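Local coordinates for protein glycoside hydrolase family 31 (Trueperella pyogenes, PDB 5I0F) that probably hydrolyses cycloalternan, a cyclic oligosaccharide of glucose, as a family 31 glycoside hydrolase that works through a covalent glycosyl-enzyme intermediate, at residues 9-12 with 13-16; 65-68 with 69-73; 78-81 with 82-85; 200-203 with 204-207; 535-538 with 539-542. All coordinates share one frame; numbering follows the deposited sequence.

Interaction 1 (9-12 with 13-16); sequences IEHP and YARS
A type I beta turn runs from His11 to Ala14, with Pro12 and Tyr13 at its corners, and the contact is the hairpin-like loop built on it, between strands 2-3 and 20-21 of the N-terminal domain. The two arms run nearly antiparallel: the directions from Ile9 to Pro12 and from Tyr13 to Ser16 differ by 166°. At the turn the imidazole of His11 folds back toward the residues that follow it. Its ND1 takes the backbone N-H of Tyr13, with Tyr13 N 3.2 Å from His11 ND1 and 1° from the ring plane, so the acceptor is used edge-on. Over one face of the same ring sits Ala14 CB, 3.7 Å from His11 ND1, a CH-pi contact. With CG anti to the backbone nitrogen (chi1 -177°), His11 leans back toward the second arm and can make both contacts. Pro12 CG rests 4.0 Å from Tyr13 CD2, while the phenol OH of that tyrosine goes to Asp193. The open end is tied by Ile9 N to Ser16 OG at 3.0 Å, a hydroxyl also bonded to Asp18. Between the arms, water 1 accepts from Glu10 N and lies 3.0 Å from Ala14 O, to which it can donate. Ala14 and His11 further lean on helix 66-72 through Leu71. Since ND1 accepts a hydrogen bond from Tyr13 N, a neutral ring would be expected to carry its hydrogen on NE2; the bond and the CH-pi contact would together hold the imidazole in this rotation.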
# COMPACT_ATOMS: atom_id res chain seq x y z
N ILE A 9 -14.63 8.39 -12.79
CA ILE A 9 -14.55 7.16 -12.01
C ILE A 9 -13.75 7.42 -10.71
O ILE A 9 -13.93 6.72 -9.70
CB ILE A 9 -13.94 6.01 -12.85
CG1 ILE A 9 -14.08 4.65 -12.14
CG2 ILE A 9 -12.49 6.30 -13.21
CD1 ILE A 9 -13.68 3.48 -13.04
N GLU A 10 -12.88 8.43 -10.77
CA GLU A 10 -12.09 8.90 -9.60
C GLU A 10 -10.97 7.92 -9.23
O GLU A 10 -10.61 7.75 -8.07
CB GLU A 10 -12.97 9.30 -8.40
CG GLU A 10 -13.95 10.41 -8.77
CD GLU A 10 -14.83 10.86 -7.62
OE1 GLU A 10 -14.38 11.67 -6.78
OE2 GLU A 10 -15.99 10.40 -7.54
N HIS A 11 -10.43 7.28 -10.26
CA HIS A 11 -9.10 6.62 -10.18
C HIS A 11 -8.13 7.79 -9.89
O HIS A 11 -8.19 8.80 -10.56
CB HIS A 11 -8.84 5.92 -11.52
CG HIS A 11 -7.56 5.14 -11.59
ND1 HIS A 11 -6.34 5.71 -11.39
CD2 HIS A 11 -7.31 3.87 -11.98
CE1 HIS A 11 -5.38 4.81 -11.54
NE2 HIS A 11 -5.94 3.68 -11.92
N PRO A 12 -7.23 7.67 -8.88
CA PRO A 12 -6.42 8.87 -8.56
C PRO A 12 -5.43 9.34 -9.62
O PRO A 12 -4.94 10.47 -9.53
CB PRO A 12 -5.69 8.47 -7.27
CG PRO A 12 -5.78 6.98 -7.20
CD PRO A 12 -7.08 6.62 -7.87
N TYR A 13 -5.09 8.49 -10.58
CA TYR A 13 -4.13 8.82 -11.62
C TYR A 13 -4.65 8.70 -13.06
O TYR A 13 -3.87 8.78 -13.99
CB TYR A 13 -2.90 7.92 -11.44
CG TYR A 13 -2.21 8.06 -10.10
CD1 TYR A 13 -1.45 9.20 -9.78
CD2 TYR A 13 -2.29 7.05 -9.14
CE1 TYR A 13 -0.81 9.32 -8.55
CE2 TYR A 13 -1.66 7.16 -7.91
CZ TYR A 13 -0.93 8.29 -7.60
OH TYR A 13 -0.31 8.35 -6.36
N ALA A 14 -5.96 8.53 -13.25
CA ALA A 14 -6.50 8.33 -14.59
C ALA A 14 -7.85 9.02 -14.69
O ALA A 14 -8.55 9.21 -13.69
CB ALA A 14 -6.64 6.86 -14.91
N ARG A 15 -8.16 9.42 -15.92
CA ARG A 15 -9.45 10.02 -16.24
C ARG A 15 -10.31 9.01 -16.99
O ARG A 15 -9.80 8.26 -17.82
CB ARG A 15 -9.26 11.26 -17.10
CG ARG A 15 -8.27 12.27 -16.52
CD ARG A 15 -7.77 13.23 -17.59
NE ARG A 15 -7.04 12.54 -18.65
CZ ARG A 15 -6.95 12.95 -19.92
NH1 ARG A 15 -6.25 12.21 -20.79
NH2 ARG A 15 -7.55 14.07 -20.35
N SER A 16 -11.61 9.02 -16.70
CA SER A 16 -12.60 8.29 -17.49
C SER A 16 -13.12 9.17 -18.64
O SER A 16 -12.83 10.37 -18.71
CB SER A 16 -13.76 7.78 -16.60
OG SER A 16 -14.22 8.77 -15.70
O HOH W 1 -11.24 9.95 -12.59

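Interaction 2 (65-68 with 69-73); sequences TDSD and AALLA. With CA (calcium ion), chain D.
Leu71 lies along the helix surface above Ser67, one turn earlier: its CD1 stands 4.2 Å from Ser67 OG, while Leu71 CG comes to 3.5 Å from Ser67 O. The hydroxyl is anti to its own backbone nitrogen (chi1 171°), which brings it round to the side where the leucine methyl sits. One residue on, Leu72 reaches only backbone, its CG 3.3 Å from Asp68 O. Ala69 CB and Ala70 CB approach the carbonyl oxygens of Thr65 and Asp66, as is usual one turn along a helix. This is the short helix 66-72 of the N-terminal domain, with Thr65 as its N-cap: Asp68 N donates to Thr65 OG1 at 3.0 Å and 160°, and the hydroxyl in turn makes a weak bond to Asp68 OD2. Behind the cap the backbone bonds Ala69 N to Thr65 O, Leu71 N to Ser67 O and Leu72 N to Asp68 O are sound, whereas Ala70 N to Asp66 O is weak at 3.3 Å. The two aspartates diverge. Asp68 carries its carboxylate to a salt bridge with Arg15, while Asp66 points away from the second half of the helix and binds a calcium ion through OD1 alone at 2.4 Å, OD2 being 3.6 Å from the metal. Water 2, another calcium ligand, donates to Asp66 O, the carbonyl that Ala70 N reaches so loosely.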
# COMPACT_ATOMS: atom_id res chain seq x y z
N THR A 65 -7.15 7.68 -23.87
CA THR A 65 -5.72 7.75 -24.15
C THR A 65 -5.09 6.40 -23.79
O THR A 65 -5.62 5.66 -22.96
CB THR A 65 -4.97 8.84 -23.36
OG1 THR A 65 -5.00 8.55 -21.95
CG2 THR A 65 -5.55 10.24 -23.62
N ASP A 66 -3.97 6.10 -24.44
CA ASP A 66 -3.16 4.91 -24.15
C ASP A 66 -2.87 4.75 -22.64
O ASP A 66 -3.02 3.67 -22.07
CB ASP A 66 -1.85 5.00 -24.93
CG ASP A 66 -0.93 3.83 -24.64
OD1 ASP A 66 -1.27 2.70 -25.05
OD2 ASP A 66 0.12 4.05 -23.99
N SER A 67 -2.46 5.85 -22.01
CA SER A 67 -2.21 5.88 -20.55
C SER A 67 -3.49 5.64 -19.71
O SER A 67 -3.49 4.77 -18.82
CB SER A 67 -1.54 7.22 -20.18
OG SER A 67 -1.45 7.40 -18.78
N ASP A 68 -4.58 6.37 -20.00
CA ASP A 68 -5.84 6.26 -19.22
C ASP A 68 -6.54 4.89 -19.34
O ASP A 68 -6.92 4.30 -18.33
CB ASP A 68 -6.86 7.34 -19.61
CG ASP A 68 -6.48 8.72 -19.14
OD1 ASP A 68 -6.02 8.88 -17.98
OD2 ASP A 68 -6.70 9.68 -19.92
N ALA A 69 -6.71 4.40 -20.57
CA ALA A 69 -7.23 3.04 -20.83
C ALA A 69 -6.47 1.98 -20.05
O ALA A 69 -7.08 1.10 -19.44
CB ALA A 69 -7.16 2.72 -22.32
N ALA A 70 -5.14 2.07 -20.08
CA ALA A 70 -4.28 1.11 -19.39
C ALA A 70 -4.53 1.12 -17.88
O ALA A 70 -4.76 0.07 -17.27
CB ALA A 70 -2.81 1.39 -19.67
N LEU A 71 -4.50 2.32 -17.30
CA LEU A 71 -4.65 2.48 -15.86
C LEU A 71 -6.01 1.98 -15.36
O LEU A 71 -6.07 1.33 -14.32
CB LEU A 71 -4.41 3.93 -15.43
CG LEU A 71 -2.94 4.37 -15.38
CD1 LEU A 71 -2.82 5.87 -15.17
CD2 LEU A 71 -2.17 3.66 -14.28
N LEU A 72 -7.09 2.27 -16.09
CA LEU A 72 -8.42 1.83 -15.65
C LEU A 72 -8.57 0.29 -15.64
O LEU A 72 -9.32 -0.23 -14.83
CB LEU A 72 -9.54 2.51 -16.45
CG LEU A 72 -9.60 4.04 -16.37
CD1 LEU A 72 -10.66 4.61 -17.31
CD2 LEU A 72 -9.86 4.50 -14.95
N ALA A 73 -7.82 -0.42 -16.49
CA ALA A 73 -7.72 -1.89 -16.41
C ALA A 73 -6.69 -2.43 -15.40
O ALA A 73 -6.37 -3.62 -15.44
CB ALA A 73 -7.43 -2.46 -17.79
CA CA D . -0.36 0.55 -24.47
O HOH W 2 -0.97 1.37 -22.37
O HOH W 3 0.63 -1.21 -23.37

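Interaction 3 (78-81 with 82-85); sequences HLAA and AQQA. With CA (calcium ion), chain H; GLC (alpha-D-glucopyranose), chain B; GLC (alpha-D-glucopyranose), chain C.
Ala80 and Gln83 meet across a tight surface turn: Gln83 N donates to Ala80 O at 3.1 Å, a bent bond of 142° whose donor stands 53° out of the carbonyl plane. Water 4 ties the same two residues a second time, accepting from Ala80 N and donating to Gln83 O, and Ala80 CB touches Gln83 OE1 at 3.9 Å, where the bend of the glutamine at chi2 brings its amide back. The turn sits on the loop between helix 66-72 and strand 91-97, and at the other end of the first segment that loop reaches the sugar through His78. Its CB packs on Ala73 O of the preceding helix end. From there the ring extends edge-on toward the glycan. ND1 of His78 lies 3.6 Å from O5 of the chain C glucose, and CD2 is 3.7 Å from O6 of the chain B glucose; CE1 points between the two sugars, 3.1 Å from O5 of the chain B glucose and 3.2 Å from O5 of the chain C glucose; NE2 donates to O6 of the chain B glucose at 2.7 Å and 165°. Tyr200 stacks on the imidazole and Trp429 meets it at an angle. Next along the chain, Leu79 O binds a calcium ion, with Glu76 O and waters 5, 6 and 7 as further ligands. One straight N-H to a hydroxyl, together with CE1 set against both ring oxygens, is consistent with His78 recognising the junction between the two glucoses, while the calcium bond would be expected to steady the backbone just after it.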
# COMPACT_ATOMS: atom_id res chain seq x y z
N HIS A 78 -0.98 -5.61 -15.60
CA HIS A 78 -2.14 -6.44 -15.95
C HIS A 78 -2.42 -6.47 -17.46
O HIS A 78 -3.50 -6.90 -17.86
CB HIS A 78 -3.41 -5.96 -15.23
CG HIS A 78 -3.48 -6.36 -13.79
ND1 HIS A 78 -3.55 -7.68 -13.39
CD2 HIS A 78 -3.50 -5.62 -12.66
CE1 HIS A 78 -3.62 -7.73 -12.07
NE2 HIS A 78 -3.59 -6.49 -11.60
N LEU A 79 -1.48 -5.99 -18.28
CA LEU A 79 -1.74 -5.79 -19.71
C LEU A 79 -0.64 -6.35 -20.60
O LEU A 79 0.55 -6.10 -20.39
CB LEU A 79 -1.93 -4.30 -20.02
CG LEU A 79 -3.29 -3.75 -19.52
CD1 LEU A 79 -3.25 -2.23 -19.43
CD2 LEU A 79 -4.45 -4.21 -20.40
N ALA A 80 -1.06 -7.12 -21.60
CA ALA A 80 -0.19 -7.56 -22.67
C ALA A 80 -1.03 -7.83 -23.91
O ALA A 80 -2.17 -8.29 -23.81
CB ALA A 80 0.56 -8.81 -22.26
N ALA A 81 -0.45 -7.57 -25.08
CA ALA A 81 -1.06 -7.94 -26.37
C ALA A 81 -1.48 -9.42 -26.46
O ALA A 81 -2.45 -9.78 -27.16
CB ALA A 81 -0.11 -7.60 -27.50
N ALA A 82 -0.72 -10.29 -25.79
CA ALA A 82 -1.01 -11.74 -25.74
C ALA A 82 -2.44 -12.08 -25.27
O ALA A 82 -3.04 -13.04 -25.74
CB ALA A 82 -0.00 -12.43 -24.83
N GLN A 83 -2.96 -11.28 -24.32
CA GLN A 83 -4.33 -11.42 -23.83
C GLN A 83 -5.13 -10.14 -24.15
O GLN A 83 -5.05 -9.14 -23.44
CB GLN A 83 -4.36 -11.72 -22.32
CG GLN A 83 -3.71 -13.06 -21.93
CD GLN A 83 -2.19 -13.00 -21.72
OE1 GLN A 83 -1.64 -11.94 -21.39
NE2 GLN A 83 -1.51 -14.13 -21.88
N GLN A 84 -5.88 -10.20 -25.24
CA GLN A 84 -6.60 -9.04 -25.76
C GLN A 84 -8.05 -8.99 -25.24
O GLN A 84 -8.83 -9.90 -25.49
CB GLN A 84 -6.58 -9.07 -27.30
CG GLN A 84 -7.10 -7.80 -27.95
CD GLN A 84 -6.41 -6.56 -27.40
OE1 GLN A 84 -6.99 -5.82 -26.59
NE2 GLN A 84 -5.17 -6.34 -27.81
N ALA A 85 -8.39 -7.92 -24.52
CA ALA A 85 -9.76 -7.70 -24.04
C ALA A 85 -10.62 -7.17 -25.18
O ALA A 85 -10.11 -6.63 -26.17
CB ALA A 85 -9.78 -6.73 -22.87
CA CA H . 2.64 -5.21 -19.59
C1 GLC B . -3.26 -9.96 -8.83
C2 GLC B . -2.36 -9.94 -7.59
C3 GLC B . -3.10 -9.36 -6.39
C4 GLC B . -3.60 -7.96 -6.74
C5 GLC B . -4.51 -8.08 -7.96
C6 GLC B . -5.10 -6.75 -8.40
O2 GLC B . -1.91 -11.27 -7.31
O3 GLC B . -2.22 -9.31 -5.26
O4 GLC B . -4.28 -7.38 -5.61
O5 GLC B . -3.80 -8.65 -9.07
O6 GLC B . -4.11 -5.90 -9.00
C1 GLC C . -2.99 -11.34 -12.93
C2 GLC C . -1.98 -12.44 -12.63
C3 GLC C . -2.63 -13.55 -11.81
C4 GLC C . -3.29 -12.98 -10.55
C5 GLC C . -4.29 -11.90 -10.96
C6 GLC C . -5.07 -11.23 -9.82
O1 GLC C . -4.01 -11.84 -13.80
O2 GLC C . -1.47 -12.98 -13.86
O3 GLC C . -1.63 -14.52 -11.49
O4 GLC C . -3.96 -14.01 -9.81
O5 GLC C . -3.59 -10.89 -11.72
O6 GLC C . -4.27 -10.98 -8.65
O HOH W 4 -3.85 -7.93 -21.20
O HOH W 5 2.66 -7.55 -19.16
O HOH W 6 1.89 -3.50 -21.01
O HOH W 7 4.38 -5.78 -17.73

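Interaction 4 (200-203 with 204-207); sequences YKAQ and GKHH. With GLC (alpha-D-glucopyranose), chain B.
Ala202 O is gripped twice by one residue: His206 gives it both ND1 at 2.9 Å and its backbone N at 3.1 Å. The two donors arrive differently, ND1 from 38° above the carbonyl plane and the backbone N-H tilted from that plane by only 18°. For this the imidazole folds back along the helix with CG beside its own backbone nitrogen (chi1 -66°), and its ND1 side also lies against Ala202 CB, 3.8 Å away. Lys205 CD covers the same methyl at 3.9 Å. Ala202 is the N-cap residue of the one-turn helix 203-206, and the grip closes that turn. Gln203, bent at chi2, holds its amide across the start of the turn: OE1 accepts from water 8, which in turn accepts from Gly204 N at 3.1 Å, while NE2 bonds to Asp532 O and Gln199 O. Ahead of the helix, Tyr200 is packed on one face by Lys201 CG, over the ring centre, and on the opposite face, toward the rim, by the chain B glucose, with Tyr200 CE1 3.7 Å from its C2. Its OH goes to Glu593. A sugar set against an aromatic face, offset toward the rim, is characteristic of a carbohydrate-binding pocket, here the glycan site of this family 31 enzyme.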
# COMPACT_ATOMS: atom_id res chain seq x y z
N TYR A 200 -0.01 -2.30 -9.16
CA TYR A 200 0.31 -3.72 -9.28
C TYR A 200 1.66 -3.83 -9.99
O TYR A 200 1.73 -3.65 -11.19
CB TYR A 200 -0.78 -4.52 -10.00
CG TYR A 200 -0.43 -5.98 -10.31
CD1 TYR A 200 -0.16 -6.90 -9.29
CD2 TYR A 200 -0.39 -6.43 -11.62
CE1 TYR A 200 0.17 -8.23 -9.59
CE2 TYR A 200 -0.08 -7.76 -11.92
CZ TYR A 200 0.20 -8.65 -10.91
OH TYR A 200 0.50 -9.97 -11.21
N LYS A 201 2.69 -4.08 -9.20
CA LYS A 201 4.09 -4.22 -9.63
C LYS A 201 4.70 -2.90 -10.10
O LYS A 201 3.99 -1.93 -10.41
CB LYS A 201 4.25 -5.37 -10.67
CG LYS A 201 3.58 -6.67 -10.20
CD LYS A 201 3.92 -7.92 -11.00
CE LYS A 201 3.59 -7.78 -12.47
NZ LYS A 201 3.90 -9.03 -13.22
N ALA A 202 6.03 -2.88 -10.13
CA ALA A 202 6.82 -1.73 -10.59
C ALA A 202 6.43 -0.41 -9.89
O ALA A 202 6.31 0.64 -10.53
CB ALA A 202 6.68 -1.59 -12.11
N GLN A 203 6.25 -0.46 -8.57
CA GLN A 203 5.85 0.73 -7.81
C GLN A 203 6.92 1.83 -7.91
O GLN A 203 6.58 3.03 -7.98
CB GLN A 203 5.62 0.39 -6.35
CG GLN A 203 4.45 -0.59 -6.08
CD GLN A 203 4.84 -2.07 -6.17
OE1 GLN A 203 6.02 -2.43 -6.15
NE2 GLN A 203 3.84 -2.95 -6.23
N GLY A 204 8.19 1.43 -7.93
CA GLY A 204 9.30 2.39 -8.05
C GLY A 204 9.36 3.07 -9.41
O GLY A 204 9.59 4.26 -9.48
N LYS A 205 9.12 2.32 -10.47
CA LYS A 205 9.07 2.90 -11.82
C LYS A 205 7.94 3.89 -11.97
O LYS A 205 8.08 4.89 -12.66
CB LYS A 205 8.90 1.81 -12.88
CG LYS A 205 9.97 0.73 -12.88
CD LYS A 205 9.78 -0.24 -14.06
CE LYS A 205 10.61 -1.51 -13.92
NZ LYS A 205 12.02 -1.35 -14.39
N HIS A 206 6.81 3.63 -11.33
CA HIS A 206 5.64 4.52 -11.45
C HIS A 206 5.53 5.57 -10.36
O HIS A 206 4.66 6.45 -10.44
CB HIS A 206 4.36 3.69 -11.50
CG HIS A 206 4.26 2.84 -12.73
ND1 HIS A 206 4.60 1.51 -12.75
CD2 HIS A 206 3.86 3.15 -13.99
CE1 HIS A 206 4.42 1.02 -13.97
NE2 HIS A 206 3.97 2.00 -14.74
N HIS A 207 6.39 5.50 -9.34
CA HIS A 207 6.43 6.52 -8.25
C HIS A 207 5.11 6.59 -7.46
O HIS A 207 4.61 7.68 -7.15
CB HIS A 207 6.83 7.91 -8.82
CG HIS A 207 8.05 7.86 -9.68
ND1 HIS A 207 9.32 7.75 -9.17
CD2 HIS A 207 8.19 7.88 -11.03
CE1 HIS A 207 10.19 7.70 -10.16
NE2 HIS A 207 9.53 7.79 -11.30
C1 GLC B . -3.26 -9.96 -8.83
C2 GLC B . -2.36 -9.94 -7.59
C3 GLC B . -3.10 -9.36 -6.39
C4 GLC B . -3.60 -7.96 -6.74
C5 GLC B . -4.51 -8.08 -7.96
C6 GLC B . -5.10 -6.75 -8.40
O2 GLC B . -1.91 -11.27 -7.31
O3 GLC B . -2.22 -9.31 -5.26
O4 GLC B . -4.28 -7.38 -5.61
O5 GLC B . -3.80 -8.65 -9.07
O6 GLC B . -4.11 -5.90 -9.00
O HOH W 8 8.86 -1.42 -6.90

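Interaction 5 (535-538 with 539-542); sequences STWE and AFRS
Thr536 OG1 accepts the backbone N-H of Ala539 at 3.0 Å and 155°, capping the helix that begins at Trp537; a chi1 of 67° turns the hydroxyl toward the N-H of Ala539. The main-chain acceptors are met in order, Thr536 O by Phe540 N, Trp537 O by Arg541 N at 3.0 Å and Glu538 O by Ser542 N at 2.9 Å. Helix 537-551 links strands 527-529 and 558-561 as the beta-alpha-beta connection of the TIM barrel. On its flank Arg541 holds Glu538 side-on, with both NH1 (3.1 Å) and NE (3.3 Å) reaching the single oxygen OE1. That oxygen lies in the guanidinium plane, yet both nitrogens come from one face of the carboxylate, whose plane is turned 55° from that of the arginine. The third nitrogen, NH2, is satisfied by Thr683 O, and Trp537 O sits beneath the centre of the guanidinium. Water 9 lies 3.2 Å from Glu538 OE2, where it can donate, and also bonds to Ser542 OG. Trp537 and Phe540 run side by side, CE3 of the indole 4.0 Å from CD2 at the phenyl edge, while the indole NE1 donates to Glu571 and the phenyl ring meets Trp560.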
# COMPACT_ATOMS: atom_id res chain seq x y z
N SER A 535 9.93 -10.95 -10.09
CA SER A 535 11.18 -11.50 -9.62
C SER A 535 12.33 -10.96 -10.44
O SER A 535 12.87 -11.66 -11.33
CB SER A 535 11.17 -13.04 -9.67
OG SER A 535 10.26 -13.57 -8.71
N THR A 536 12.72 -9.73 -10.11
CA THR A 536 13.77 -9.01 -10.82
C THR A 536 14.76 -8.34 -9.86
O THR A 536 14.42 -8.04 -8.69
CB THR A 536 13.20 -7.91 -11.72
OG1 THR A 536 12.59 -6.88 -10.94
CG2 THR A 536 12.21 -8.47 -12.74
N TRP A 537 15.96 -8.04 -10.38
CA TRP A 537 16.95 -7.29 -9.61
C TRP A 537 16.45 -5.87 -9.28
O TRP A 537 16.66 -5.39 -8.19
CB TRP A 537 18.31 -7.24 -10.31
CG TRP A 537 18.91 -8.60 -10.42
CD1 TRP A 537 18.79 -9.47 -11.47
CD2 TRP A 537 19.72 -9.26 -9.44
NE1 TRP A 537 19.48 -10.63 -11.20
CE2 TRP A 537 20.06 -10.53 -9.96
CE3 TRP A 537 20.19 -8.90 -8.17
CZ2 TRP A 537 20.86 -11.44 -9.26
CZ3 TRP A 537 21.00 -9.81 -7.48
CH2 TRP A 537 21.31 -11.07 -8.02
N GLU A 538 15.79 -5.22 -10.23
CA GLU A 538 15.25 -3.88 -9.99
C GLU A 538 14.21 -3.88 -8.86
O GLU A 538 14.21 -2.98 -8.01
CB GLU A 538 14.67 -3.24 -11.27
CG GLU A 538 14.21 -1.79 -11.11
CD GLU A 538 15.22 -0.87 -10.39
OE1 GLU A 538 16.45 -0.91 -10.71
OE2 GLU A 538 14.78 -0.14 -9.45
N ALA A 539 13.36 -4.90 -8.83
CA ALA A 539 12.37 -5.01 -7.77
C ALA A 539 13.00 -5.25 -6.38
O ALA A 539 12.51 -4.73 -5.37
CB ALA A 539 11.35 -6.09 -8.10
N PHE A 540 14.06 -6.05 -6.35
CA PHE A 540 14.88 -6.27 -5.15
C PHE A 540 15.41 -4.93 -4.62
O PHE A 540 15.19 -4.59 -3.44
CB PHE A 540 16.01 -7.27 -5.51
CG PHE A 540 16.99 -7.61 -4.42
CD1 PHE A 540 16.77 -7.35 -3.08
CD2 PHE A 540 18.18 -8.25 -4.78
CE1 PHE A 540 17.70 -7.71 -2.12
CE2 PHE A 540 19.11 -8.64 -3.81
CZ PHE A 540 18.88 -8.34 -2.48
N ARG A 541 16.06 -4.15 -5.49
CA ARG A 541 16.55 -2.82 -5.07
C ARG A 541 15.43 -1.92 -4.57
O ARG A 541 15.59 -1.24 -3.54
CB ARG A 541 17.31 -2.13 -6.20
CG ARG A 541 18.61 -2.86 -6.54
CD ARG A 541 19.45 -2.19 -7.62
NE ARG A 541 18.88 -2.29 -8.96
CZ ARG A 541 19.22 -3.17 -9.92
NH1 ARG A 541 18.59 -3.12 -11.08
NH2 ARG A 541 20.15 -4.11 -9.75
N SER A 542 14.31 -1.91 -5.30
CA SER A 542 13.14 -1.09 -4.90
C SER A 542 12.59 -1.49 -3.56
O SER A 542 12.19 -0.63 -2.75
CB SER A 542 12.03 -1.13 -5.94
OG SER A 542 12.48 -0.51 -7.13
O HOH W 9 14.19 1.70 -6.93

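Along the chain the five contacts follow in series. Interactions 1, 2 and 3 all belong to the N-terminal domain. The first two, with centres 9 Å apart, are joined by the salt bridge of Arg15 NH1 to Asp68 OD2 at 2.7 Å; Ala70 and Ala73 of interaction 2 then pack on Leu79 and His78 of interaction 3. Interaction 4, its centre 19 Å from that of interaction 3, meets it through the packing of His78 on Tyr200 and through the chain B glucose, which both touch. Interaction 5 opens a barrel helix, its centre 11 Å from that of interaction 4, where Lys205 touches Glu538. Thus His78 and Tyr200, remote in sequence, line one glycan pocket.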